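PDB 4UJ7: surface layer protein from Geobacillus stearothermophilus, which probably self-assembles into the crystalline S-layer coat of the bacterial cell, the fragment here comprising its domains 5 and 6, the second of which binds calcium. Local coordinates for residues P13-I18 against I91-K96. Sequence-based numbering, arbitrary orientation.
Sequences PVLETI and IKSGTK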
loop_
_atom_site.group_PDB
_atom_site.type_symbol
_atom_site.label_atom_id
_atom_site.label_comp_id
_atom_site.label_asym_id
_atom_site.label_seq_id
_atom_site.Cartn_x
_atom_site.Cartn_y
_atom_site.Cartn_z
ATOM N N PRO A 13 5.967 -20.524 19.573
ATOM C CA PRO A 13 5.127 -19.468 18.989
ATOM C C PRO A 13 3.834 -19.990 18.379
ATOM O O PRO A 13 3.838 -21.005 17.686
ATOM C CB PRO A 13 6.027 -18.859 17.899
ATOM C CG PRO A 13 7.418 -19.183 18.340
ATOM C CD PRO A 13 7.305 -20.551 18.950
ATOM N N VAL A 14 2.742 -19.282 18.668
ATOM C CA VAL A 14 1.417 -19.571 18.140
ATOM C C VAL A 14 0.836 -18.248 17.614
ATOM O O VAL A 14 1.213 -17.191 18.099
ATOM C CB VAL A 14 0.520 -20.172 19.262
ATOM C CG1 VAL A 14 0.229 -19.155 20.364
ATOM C CG2 VAL A 14 -0.770 -20.744 18.702
ATOM N N LEU A 15 -0.068 -18.290 16.634
ATOM C CA LEU A 15 -0.745 -17.036 16.228
ATOM C C LEU A 15 -1.527 -16.400 17.384
ATOM O O LEU A 15 -2.360 -17.067 17.995
ATOM C CB LEU A 15 -1.692 -17.267 15.042
ATOM C CG LEU A 15 -2.438 -16.019 14.532
ATOM C CD1 LEU A 15 -1.480 -14.982 13.943
ATOM C CD2 LEU A 15 -3.505 -16.386 13.505
ATOM N N GLU A 16 -1.259 -15.125 17.671
ATOM C CA GLU A 16 -1.936 -14.380 18.740
ATOM C C GLU A 16 -2.807 -13.214 18.235
ATOM O O GLU A 16 -3.922 -13.009 18.724
ATOM C CB GLU A 16 -0.887 -13.869 19.734
ATOM C CG GLU A 16 -1.458 -13.144 20.954
ATOM C CD GLU A 16 -1.787 -14.077 22.103
ATOM O OE1 GLU A 16 -1.551 -15.296 21.981
ATOM O OE2 GLU A 16 -2.271 -13.585 23.150
ATOM N N THR A 17 -2.293 -12.447 17.266
ATOM C CA THR A 17 -2.914 -11.196 16.822
ATOM C C THR A 17 -2.846 -11.175 15.284
ATOM O O THR A 17 -1.768 -11.421 14.718
ATOM C CB THR A 17 -2.142 -9.970 17.392
ATOM O OG1 THR A 17 -2.149 -10.015 18.832
ATOM C CG2 THR A 17 -2.750 -8.630 16.945
ATOM N N ILE A 18 -3.981 -10.893 14.639
ATOM C CA ILE A 18 -3.992 -10.496 13.218
ATOM C C ILE A 18 -3.937 -8.978 13.211
ATOM O O ILE A 18 -4.983 -8.323 13.225
ATOM C CB ILE A 18 -5.232 -11.001 12.451
ATOM C CG1 ILE A 18 -5.338 -12.517 12.594
ATOM C CG2 ILE A 18 -5.180 -10.621 10.954
ATOM C CD1 ILE A 18 -6.621 -13.104 12.035
ATOM N N ILE A 91 -11.378 -11.111 8.471
ATOM C CA ILE A 91 -10.093 -11.726 8.176
ATOM C C ILE A 91 -9.909 -12.835 9.201
ATOM O O ILE A 91 -9.947 -12.570 10.406
ATOM C CB ILE A 91 -8.977 -10.666 8.283
ATOM C CG1 ILE A 91 -9.256 -9.519 7.307
ATOM C CG2 ILE A 91 -7.640 -11.295 8.036
ATOM C CD1 ILE A 91 -8.679 -8.203 7.768
ATOM N N LYS A 92 -9.725 -14.071 8.737
ATOM C CA LYS A 92 -9.651 -15.233 9.633
ATOM C C LYS A 92 -8.414 -16.074 9.364
ATOM O O LYS A 92 -8.029 -16.313 8.194
ATOM C CB LYS A 92 -10.905 -16.110 9.486
ATOM C CG LYS A 92 -11.226 -17.027 10.665
ATOM C CD LYS A 92 -12.678 -17.526 10.593
ATOM C CE LYS A 92 -13.691 -16.441 10.965
ATOM N NZ LYS A 92 -15.116 -16.632 10.526
ATOM N N SER A 93 -7.803 -16.546 10.440
ATOM C CA SER A 93 -6.729 -17.529 10.377
ATOM C C SER A 93 -6.837 -18.458 11.582
ATOM O O SER A 93 -6.693 -18.006 12.714
ATOM C CB SER A 93 -5.373 -16.840 10.375
ATOM O OG SER A 93 -4.364 -17.797 10.136
ATOM N N GLY A 94 -7.107 -19.742 11.344
ATOM C CA GLY A 94 -7.338 -20.670 12.437
ATOM C C GLY A 94 -8.473 -20.177 13.307
ATOM O O GLY A 94 -9.539 -19.869 12.798
ATOM N N THR A 95 -8.211 -20.061 14.611
ATOM C CA THR A 95 -9.221 -19.642 15.582
ATOM C C THR A 95 -9.301 -18.130 15.747
ATOM O O THR A 95 -10.139 -17.636 16.516
ATOM C CB THR A 95 -8.942 -20.234 16.988
ATOM O OG1 THR A 95 -7.655 -19.808 17.438
ATOM C CG2 THR A 95 -8.972 -21.752 16.956
ATOM N N LYS A 96 -8.449 -17.394 15.036
ATOM C CA LYS A 96 -8.324 -15.941 15.235
ATOM C C LYS A 96 -9.038 -15.197 14.131
ATOM O O LYS A 96 -9.040 -15.644 12.984
ATOM C CB LYS A 96 -6.846 -15.514 15.301
ATOM C CG LYS A 96 -5.999 -16.256 16.329
ATOM C CD LYS A 96 -6.410 -15.922 17.753
ATOM C CE LYS A 96 -5.696 -16.821 18.748
ATOM N NZ LYS A 96 -6.343 -16.732 20.094
HETATM O O HOH W 1 -3.247 -17.564 20.849
#
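L15 packs its CD2 methyl against S93 and K96, the first and last residues of the type II' turn joining strands 85-93 and 96-105. Its CG lies anti to the backbone N (chi1 -179°), and CD2 is 3.7 Å from S93 CB and 3.8 Å from K96 CG. The lysine chain, bent at chi2 (-68°), runs antiparallel alongside the leucine; K96 CE lies 3.4 Å from L15 O. E16, whose CB points away from the turn, joins through water: one molecule donates to L15 O and to E16 OE1, and K96 NZ binds it weakly at 3.3 Å. The ammonium and carboxylate are not in direct contact, with E16 OE1 5.3 Å from K96 NZ. E16 and T17 both pair with K40, forming a classic beta bulge. I18 then turns inward; its CD1 sits 3.6 Å from K96 O, while its CG2 meets I91 CG2 at 3.9 Å. Strand 15-20 and the hairpin belong to the two facing sheets of the Big2 immunoglobulin-like sandwich, whose core continues through V37 and V98. With S93 OG bonded to N50 O and the turn's S93 and K96 backbones to each other, the sheets meet here mainly through carbon contacts, plus a water-mediated link on the exposed E16 side.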